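CMP/dCMP-type deaminase domain-containing protein (Aspergillus oryzae RIB40, PDB 7DRY) probably acts as a zinc-dependent deaminase in riboflavin biosynthesis, removing an amino group from a pathway intermediate by hydrolysis. Local coordinates at residues I167-V172 with E180-A185; A62-L67 with V113-R118; T53-G58 with L67-A72. All blocks are in the same frame, centred on the assembly; numbering follows the deposited sequence.

Interaction 1: I167-V172 with E180-A185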
loop_
_atom_site.group_PDB
_atom_site.type_symbol
_atom_site.label_atom_id
_atom_site.label_comp_id
_atom_site.label_asym_id
_atom_site.label_seq_id
_atom_site.Cartn_x
_atom_site.Cartn_y
_atom_site.Cartn_z
ATOM N N ILE A 167 5.801 -12.555 -1.224
ATOM C CA ILE A 167 5.629 -11.242 -0.608
ATOM C C ILE A 167 6.335 -11.183 0.741
ATOM O O ILE A 167 7.034 -10.212 1.049
ATOM C CB ILE A 167 4.135 -10.906 -0.495
ATOM C CG1 ILE A 167 3.592 -10.547 -1.877
ATOM C CG2 ILE A 167 3.897 -9.771 0.509
ATOM C CD1 ILE A 167 2.069 -10.462 -1.921
ATOM N N LEU A 168 6.193 -12.237 1.548
ATOM C CA LEU A 168 6.810 -12.254 2.872
ATOM C C LEU A 168 8.322 -12.406 2.780
ATOM O O LEU A 168 9.057 -11.735 3.514
ATOM C CB LEU A 168 6.208 -13.379 3.714
ATOM C CG LEU A 168 4.751 -13.145 4.109
ATOM C CD1 LEU A 168 4.121 -14.421 4.621
ATOM C CD2 LEU A 168 4.664 -12.040 5.157
ATOM N N GLU A 169 8.805 -13.280 1.888
ATOM C CA GLU A 169 10.251 -13.468 1.746
ATOM C C GLU A 169 10.940 -12.160 1.390
ATOM O O GLU A 169 12.012 -11.848 1.921
ATOM C CB GLU A 169 10.573 -14.518 0.681
ATOM C CG GLU A 169 10.049 -15.937 0.961
ATOM C CD GLU A 169 10.878 -16.725 1.943
ATOM O OE1 GLU A 169 11.832 -16.171 2.525
ATOM O OE2 GLU A 169 10.572 -17.919 2.122
ATOM N N VAL A 170 10.352 -11.395 0.470
ATOM C CA VAL A 170 10.913 -10.097 0.123
ATOM C C VAL A 170 10.796 -9.142 1.304
ATOM O O VAL A 170 11.760 -8.458 1.672
ATOM C CB VAL A 170 10.215 -9.550 -1.132
ATOM C CG1 VAL A 170 10.565 -8.073 -1.351
ATOM C CG2 VAL A 170 10.572 -10.404 -2.358
ATOM N N ALA A 171 9.626 -9.114 1.939
ATOM C CA ALA A 171 9.367 -8.130 2.985
ATOM C C ALA A 171 10.388 -8.211 4.113
ATOM O O ALA A 171 10.867 -7.179 4.601
ATOM C CB ALA A 171 7.960 -8.317 3.542
ATOM N N VAL A 172 10.713 -9.419 4.571
ATOM C CA VAL A 172 11.552 -9.588 5.761
ATOM C C VAL A 172 12.989 -9.989 5.410
ATOM O O VAL A 172 13.701 -10.538 6.258
ATOM C CB VAL A 172 10.924 -10.532 6.800
ATOM C CG1 VAL A 172 9.537 -10.038 7.200
ATOM C CG2 VAL A 172 10.873 -11.959 6.271
ATOM N N GLU A 180 12.223 -18.456 9.430
ATOM C CA GLU A 180 11.329 -18.827 10.519
ATOM C C GLU A 180 10.160 -17.855 10.614
ATOM O O GLU A 180 9.017 -18.263 10.849
ATOM C CB GLU A 180 12.128 -18.868 11.821
ATOM C CG GLU A 180 13.159 -20.003 11.886
ATOM C CD GLU A 180 14.504 -19.685 11.226
ATOM O OE1 GLU A 180 14.636 -18.646 10.545
ATOM O OE2 GLU A 180 15.445 -20.493 11.401
ATOM N N GLU A 181 10.427 -16.566 10.393
ATOM C CA GLU A 181 9.382 -15.545 10.436
ATOM C C GLU A 181 8.393 -15.704 9.284
ATOM O O GLU A 181 7.183 -15.503 9.460
ATOM C CB GLU A 181 10.034 -14.163 10.419
ATOM C CG GLU A 181 9.079 -12.992 10.410
ATOM C CD GLU A 181 9.783 -11.659 10.620
ATOM O OE1 GLU A 181 9.083 -10.626 10.699
ATOM O OE2 GLU A 181 11.030 -11.642 10.710
ATOM N N VAL A 182 8.886 -16.051 8.091
ATOM C CA VAL A 182 7.988 -16.316 6.971
ATOM C C VAL A 182 7.058 -17.482 7.289
ATOM O O VAL A 182 5.866 -17.448 6.967
ATOM C CB VAL A 182 8.797 -16.542 5.679
ATOM C CG1 VAL A 182 7.897 -17.051 4.556
ATOM C CG2 VAL A 182 9.486 -15.247 5.262
ATOM N N LYS A 183 7.581 -18.526 7.937
ATOM C CA LYS A 183 6.722 -19.622 8.381
ATOM C C LYS A 183 5.630 -19.133 9.318
ATOM O O LYS A 183 4.452 -19.467 9.143
ATOM C CB LYS A 183 7.534 -20.696 9.091
ATOM C CG LYS A 183 8.618 -21.288 8.267
ATOM C CD LYS A 183 8.610 -22.792 8.413
ATOM C CE LYS A 183 9.146 -23.416 7.152
ATOM N NZ LYS A 183 10.552 -22.980 6.942
ATOM N N ALA A 184 6.010 -18.376 10.348
ATOM C CA ALA A 184 5.022 -17.902 11.310
ATOM C C ALA A 184 3.904 -17.144 10.612
ATOM O O ALA A 184 2.723 -17.321 10.933
ATOM C CB ALA A 184 5.697 -17.026 12.366
ATOM N N ALA A 185 4.255 -16.317 9.628
ATOM C CA ALA A 185 3.236 -15.553 8.921
ATOM C C ALA A 185 2.382 -16.452 8.031
ATOM O O ALA A 185 1.152 -16.319 8.012
ATOM C CB ALA A 185 3.879 -14.414 8.130
#
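Val182 reaches across to three side chains, those of Leu168 and Glu169 on helix 164-171 and of Val172 just past its end. The apolar contacts form the centre: Val182 CG2 lies 3.7 Å from Val172 CG2 and 4.1 Å from Leu168 CB. Nearly one turn further, Ala185 CB meets the forked end of the leucine, 3.5 Å from Leu168 CD1 and 3.9 Å from CD2; the single methyl suits this place because it leaves room for the longer chain.

Two glutamates add a second kind of contact, flanking the apolar patch with their carboxylates. Glu169 bends at chi2 (-79°), which carries its head across the valine so that Glu169 OE2 sits 3.7 Å from Val182 CG1; the same oxygen forms a salt bridge with Arg165. Glu181 instead stretches out straight and brings OE1 within 3.6 Å of Val172 CG1, while its OE2 is hydrogen-bonded to His175 ND1.

The segment axes approach to 9.5 Å at 141°, giving a splayed antiparallel helical hairpin at the C-terminal end of the modelled chain. Leu168 also touches Leu186 further along helix 178-187, whereas Val170, pointing away from this contact, packs helix 164-171 against helix 5-16.

Interaction 2: A62-L67 with V113-R118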
loop_
_atom_site.group_PDB
_atom_site.type_symbol
_atom_site.label_atom_id
_atom_site.label_comp_id
_atom_site.label_asym_id
_atom_site.label_seq_id
_atom_site.Cartn_x
_atom_site.Cartn_y
_atom_site.Cartn_z
ATOM N N ALA A 62 5.679 1.980 2.154
ATOM C CA ALA A 62 5.443 2.027 0.710
ATOM C C ALA A 62 4.286 2.953 0.355
ATOM O O ALA A 62 4.389 3.762 -0.583
ATOM C CB ALA A 62 5.146 0.624 0.191
ATOM N N GLU A 63 3.152 2.809 1.054
ATOM C CA GLU A 63 1.987 3.630 0.731
ATOM C C GLU A 63 2.273 5.088 1.027
ATOM O O GLU A 63 1.834 5.983 0.288
ATOM C CB GLU A 63 0.777 3.161 1.550
ATOM C CG GLU A 63 0.469 1.662 1.441
ATOM C CD GLU A 63 1.119 0.826 2.544
ATOM O OE1 GLU A 63 2.356 0.734 2.613
ATOM O OE2 GLU A 63 0.384 0.245 3.356
ATOM N N GLN A 64 2.999 5.333 2.120
ATOM C CA GLN A 64 3.466 6.671 2.461
ATOM C C GLN A 64 4.299 7.260 1.331
ATOM O O GLN A 64 4.058 8.388 0.886
ATOM C CB GLN A 64 4.291 6.568 3.747
ATOM C CG GLN A 64 4.925 7.850 4.254
ATOM C CD GLN A 64 5.682 7.623 5.554
ATOM O OE1 GLN A 64 5.917 6.483 5.965
ATOM N NE2 GLN A 64 6.056 8.711 6.212
ATOM N N CYS A 65 5.282 6.504 0.843
ATOM C CA CYS A 65 6.132 7.006 -0.232
ATOM C C CYS A 65 5.337 7.206 -1.517
ATOM O O CYS A 65 5.576 8.163 -2.259
ATOM C CB CYS A 65 7.270 6.022 -0.464
ATOM S SG CYS A 65 8.519 6.152 0.861
ATOM N N CYS A 66 4.405 6.300 -1.809
ATOM C CA CYS A 66 3.581 6.438 -3.007
ATOM C C CYS A 66 2.830 7.766 -3.001
ATOM O O CYS A 66 2.816 8.503 -4.001
ATOM C CB CYS A 66 2.610 5.257 -3.047
ATOM S SG CYS A 66 1.520 5.203 -4.487
ATOM N N LEU A 67 2.209 8.095 -1.868
ATOM C CA LEU A 67 1.466 9.347 -1.761
ATOM C C LEU A 67 2.400 10.545 -1.719
ATOM O O LEU A 67 2.111 11.588 -2.326
ATOM C CB LEU A 67 0.584 9.312 -0.511
ATOM C CG LEU A 67 -0.570 8.306 -0.578
ATOM C CD1 LEU A 67 -1.240 8.133 0.779
ATOM C CD2 LEU A 67 -1.591 8.709 -1.620
ATOM N N VAL A 113 -3.058 3.361 6.917
ATOM C CA VAL A 113 -4.506 3.415 6.725
ATOM C C VAL A 113 -5.022 4.829 6.945
ATOM O O VAL A 113 -5.900 5.310 6.215
ATOM C CB VAL A 113 -5.219 2.378 7.613
ATOM C CG1 VAL A 113 -6.714 2.652 7.667
ATOM C CG2 VAL A 113 -4.967 0.979 7.089
ATOM N N GLN A 114 -4.465 5.532 7.933
ATOM C CA GLN A 114 -4.882 6.907 8.182
ATOM C C GLN A 114 -4.465 7.829 7.041
ATOM O O GLN A 114 -5.216 8.743 6.676
ATOM C CB GLN A 114 -4.321 7.376 9.523
ATOM C CG GLN A 114 -5.003 6.743 10.755
ATOM C CD GLN A 114 -4.388 5.409 11.182
ATOM O OE1 GLN A 114 -3.865 4.657 10.364
ATOM N NE2 GLN A 114 -4.457 5.112 12.479
ATOM N N ARG A 115 -3.274 7.609 6.465
ATOM C CA ARG A 115 -2.869 8.359 5.274
ATOM C C ARG A 115 -3.827 8.106 4.115
ATOM O O ARG A 115 -4.134 9.020 3.341
ATOM C CB ARG A 115 -1.445 7.989 4.846
ATOM C CG ARG A 115 -0.371 8.328 5.848
ATOM C CD ARG A 115 1.012 7.938 5.298
ATOM N NE ARG A 115 1.948 7.880 6.403
ATOM C CZ ARG A 115 2.586 8.932 6.905
ATOM N NH1 ARG A 115 3.382 8.779 7.952
ATOM N NH2 ARG A 115 2.451 10.125 6.346
ATOM N N ILE A 116 -4.308 6.867 3.985
ATOM C CA ILE A 116 -5.248 6.527 2.919
ATOM C C ILE A 116 -6.609 7.170 3.176
ATOM O O ILE A 116 -7.217 7.764 2.276
ATOM C CB ILE A 116 -5.349 4.998 2.789
ATOM C CG1 ILE A 116 -4.056 4.422 2.217
ATOM C CG2 ILE A 116 -6.566 4.599 1.947
ATOM C CD1 ILE A 116 -3.916 2.932 2.476
ATOM N N ILE A 117 -7.108 7.067 4.412
ATOM C CA ILE A 117 -8.428 7.601 4.737
ATOM C C ILE A 117 -8.482 9.106 4.512
ATOM O O ILE A 117 -9.500 9.647 4.060
ATOM C CB ILE A 117 -8.819 7.222 6.178
ATOM C CG1 ILE A 117 -9.116 5.724 6.259
ATOM C CG2 ILE A 117 -10.007 8.060 6.666
ATOM C CD1 ILE A 117 -9.235 5.219 7.677
ATOM N N ARG A 118 -7.400 9.812 4.824
ATOM C CA ARG A 118 -7.458 11.259 4.696
ATOM C C ARG A 118 -7.378 11.751 3.255
ATOM O O ARG A 118 -7.524 12.954 3.027
ATOM C CB ARG A 118 -6.417 11.933 5.587
ATOM C CG ARG A 118 -5.032 11.817 5.089
ATOM C CD ARG A 118 -4.061 12.557 6.004
ATOM N NE ARG A 118 -2.701 12.321 5.537
ATOM C CZ ARG A 118 -1.601 12.650 6.199
ATOM N NH1 ARG A 118 -0.420 12.371 5.661
ATOM N NH2 ARG A 118 -1.675 13.251 7.386
#
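Gln64 lies over the guanidinium of Arg115, joining the two helices that flank the zinc site of the cytidine deaminase (CDA) fold. Helix 62-73 follows the zinc ligand His61, in the His-Ala-Glu signature of the family, and helix 112-117 opens with the ligand Cys112. Glu63, in the same turn as Gln64, is seen as a zinc ligand in a structure of this protein, although here the metal is held by His61, Cys102 and Cys112.

The main contact is a stack of flat groups. With CG anti to the backbone N (chi1 178°) and the rest extended, Gln64 slants across the arginine, its CG 3.7 Å from Arg115 NE, and its amide plane is only 14° from that of the guanidinium. Gln64 NE2 stands 3.1 Å above the guanidinium plane, offset toward the rim, and 3.2 Å from Arg115 NH1. Both nitrogens are donors, so the pair stacks without bonding; NH1 instead makes a weak hydrogen bond to Leu110 O, and NH2 a long, weak ion pair with Glu78.

A looser contact is made by Leu67, whose CD1 lies 4.0 Å from Arg115 O and 4.1 Å from Arg115 CB, a leucine fitting beside the aliphatic root of the buried arginine.

The polar end of the glutamine is fixed from outside the pair: Gln64 OE1 accepts from Arg105 NH2 and from His61 N, the latter tying the stacked amide to the backbone of a zinc ligand.

Interaction 3: T53-G58 with L67-A72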
loop_
_atom_site.group_PDB
_atom_site.type_symbol
_atom_site.label_atom_id
_atom_site.label_comp_id
_atom_site.label_asym_id
_atom_site.label_seq_id
_atom_site.Cartn_x
_atom_site.Cartn_y
_atom_site.Cartn_z
ATOM N N THR A 53 9.001 0.874 0.339
ATOM C CA THR A 53 9.509 1.144 1.680
ATOM C C THR A 53 10.885 1.800 1.610
ATOM O O THR A 53 11.788 1.310 0.929
ATOM C CB THR A 53 9.635 -0.184 2.422
ATOM O OG1 THR A 53 8.345 -0.799 2.523
ATOM C CG2 THR A 53 10.224 0.023 3.820
ATOM N N MET A 54 11.051 2.906 2.329
ATOM C CA MET A 54 12.336 3.580 2.484
ATOM C C MET A 54 12.867 4.153 1.181
ATOM O O MET A 54 14.058 4.460 1.072
ATOM C CB MET A 54 13.376 2.725 3.218
ATOM C CG MET A 54 13.028 2.602 4.699
ATOM S SD MET A 54 14.092 1.463 5.585
ATOM C CE MET A 54 13.537 1.721 7.270
ATOM N N GLU A 55 11.990 4.317 0.191
ATOM C CA GLU A 55 12.342 5.085 -0.995
ATOM C C GLU A 55 12.692 6.507 -0.602
ATOM O O GLU A 55 13.675 7.075 -1.087
ATOM C CB GLU A 55 11.149 5.070 -1.948
ATOM C CG GLU A 55 11.348 5.807 -3.271
ATOM C CD GLU A 55 10.103 5.745 -4.135
ATOM O OE1 GLU A 55 9.028 5.417 -3.596
ATOM O OE2 GLU A 55 10.210 6.012 -5.349
ATOM N N LEU A 56 11.900 7.099 0.279
ATOM C CA LEU A 56 12.183 8.424 0.798
ATOM C C LEU A 56 12.909 8.302 2.132
ATOM O O LEU A 56 12.690 7.354 2.891
ATOM C CB LEU A 56 10.877 9.206 0.960
ATOM C CG LEU A 56 10.085 9.200 -0.353
ATOM C CD1 LEU A 56 8.766 9.928 -0.210
ATOM C CD2 LEU A 56 10.919 9.791 -1.502
ATOM N N ALA A 57 13.779 9.278 2.406
ATOM C CA ALA A 57 14.637 9.252 3.586
ATOM C C ALA A 57 13.849 8.980 4.859
ATOM O O ALA A 57 12.706 9.416 5.010
ATOM C CB ALA A 57 15.354 10.596 3.726
ATOM N N GLY A 58 14.468 8.246 5.770
ATOM C CA GLY A 58 13.843 7.941 7.044
ATOM C C GLY A 58 12.985 6.693 6.990
ATOM O O GLY A 58 13.001 5.914 6.033
ATOM N N LEU A 67 2.209 8.095 -1.868
ATOM C CA LEU A 67 1.466 9.347 -1.761
ATOM C C LEU A 67 2.400 10.545 -1.719
ATOM O O LEU A 67 2.111 11.588 -2.326
ATOM C CB LEU A 67 0.584 9.312 -0.511
ATOM C CG LEU A 67 -0.570 8.306 -0.578
ATOM C CD1 LEU A 67 -1.240 8.133 0.779
ATOM C CD2 LEU A 67 -1.591 8.709 -1.620
ATOM N N SER A 68 3.525 10.420 -1.013
ATOM C CA SER A 68 4.442 11.546 -0.901
ATOM C C SER A 68 5.114 11.855 -2.233
ATOM O O SER A 68 5.389 13.024 -2.530
ATOM C CB SER A 68 5.491 11.228 0.156
ATOM O OG SER A 68 4.918 11.269 1.450
ATOM N N ASN A 69 5.397 10.832 -3.045
ATOM C CA ASN A 69 5.944 11.078 -4.374
ATOM C C ASN A 69 4.985 11.936 -5.187
ATOM O O ASN A 69 5.394 12.905 -5.841
ATOM C CB ASN A 69 6.167 9.749 -5.094
ATOM C CG ASN A 69 7.361 8.985 -4.574
ATOM O OD1 ASN A 69 8.275 9.549 -3.985
ATOM N ND2 ASN A 69 7.364 7.684 -4.818
ATOM N N TYR A 70 3.690 11.596 -5.148
ATOM C CA TYR A 70 2.698 12.373 -5.874
ATOM C C TYR A 70 2.626 13.799 -5.337
ATOM O O TYR A 70 2.579 14.761 -6.112
ATOM C CB TYR A 70 1.337 11.682 -5.788
ATOM C CG TYR A 70 0.325 12.240 -6.766
ATOM C CD1 TYR A 70 0.205 11.728 -8.054
ATOM C CD2 TYR A 70 -0.514 13.292 -6.408
ATOM C CE1 TYR A 70 -0.715 12.235 -8.942
ATOM C CE2 TYR A 70 -1.439 13.796 -7.298
ATOM C CZ TYR A 70 -1.533 13.261 -8.562
ATOM O OH TYR A 70 -2.457 13.779 -9.452
ATOM N N ALA A 71 2.633 13.950 -4.009
ATOM C CA ALA A 71 2.629 15.280 -3.407
ATOM C C ALA A 71 3.822 16.118 -3.863
ATOM O O ALA A 71 3.664 17.303 -4.182
ATOM C CB ALA A 71 2.604 15.158 -1.881
ATOM N N ALA A 72 5.023 15.522 -3.897
ATOM C CA ALA A 72 6.202 16.275 -4.313
ATOM C C ALA A 72 6.087 16.726 -5.762
ATOM O O ALA A 72 6.422 17.867 -6.097
ATOM C CB ALA A 72 7.464 15.429 -4.119
#
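Leu56 and Ser68 mark the nearest approach of the backbones, their CA atoms 8.5 Å apart, where the irregular loop 53-58 passes beside helix 62-73, so that side chains alone bridge the gap. Glu55 and Asn69 meet from opposite directions. Fully extended, Glu55 spans the distance with its carboxylate, and Asn69 ND2 donates to Glu55 OE1 over 3.1 Å with an N-H...O angle of 154°. A second, weak bond runs from Asn69 ND2 to Glu55 OE2 at 3.3 Å. The carboxylate and amide planes stand 84° apart, and the nitrogen approaches OE1 from above the carboxylate plane, 48° out of it, while OE1 itself lies close to the plane of the amide.

In the CDA fold this loop links the edge strand 46-52 to the helix whose start adjoins the zinc ligand His61. Asparagine suits the junction because its amide nitrogen can also donate to Thr50 O near the end of that strand, and glutamate because its OE1 accepts from Tyr52 N as well; the pair thus fastens strand end, loop and helix together.

Leu56 adds van der Waals contact at the surface. Its CD1 lies 3.5 Å from the methylene Ser68 CB and its CD2 3.6 Å from the amide oxygen Asn69 OD1, contacts that hold for one of two modelled conformers and are to that extent doubtful. Ser68 offers its methylene, while its hydroxyl is hydrogen-bonded to Gln64 O one turn back in its own helix, so a small polar residue fits here. On the loop side, Leu56 O is hydrogen-bonded to Thr60 OG1.

Interaction 2 is the buried one, its centre about 7 Å from that of the chain and next to the zinc site; interaction 3 lies at the surface, and interaction 1 is partly buried at the periphery. Interactions 2 and 3 both use helix 62-73, overlap at Leu67, which makes contact only in interaction 2, and touch each other where Cys65 packs against Glu55 and Leu56. Interaction 1 stands apart, its centre 23 Å from that of interaction 2, and joins two C-terminal helices. The chemistry differs accordingly: aliphatic packing edged by carboxylates in the helical hairpin, a stacked amide and guanidinium between the helices beside the zinc site, and a directional amide-carboxylate hydrogen bond where the loop meets the helix.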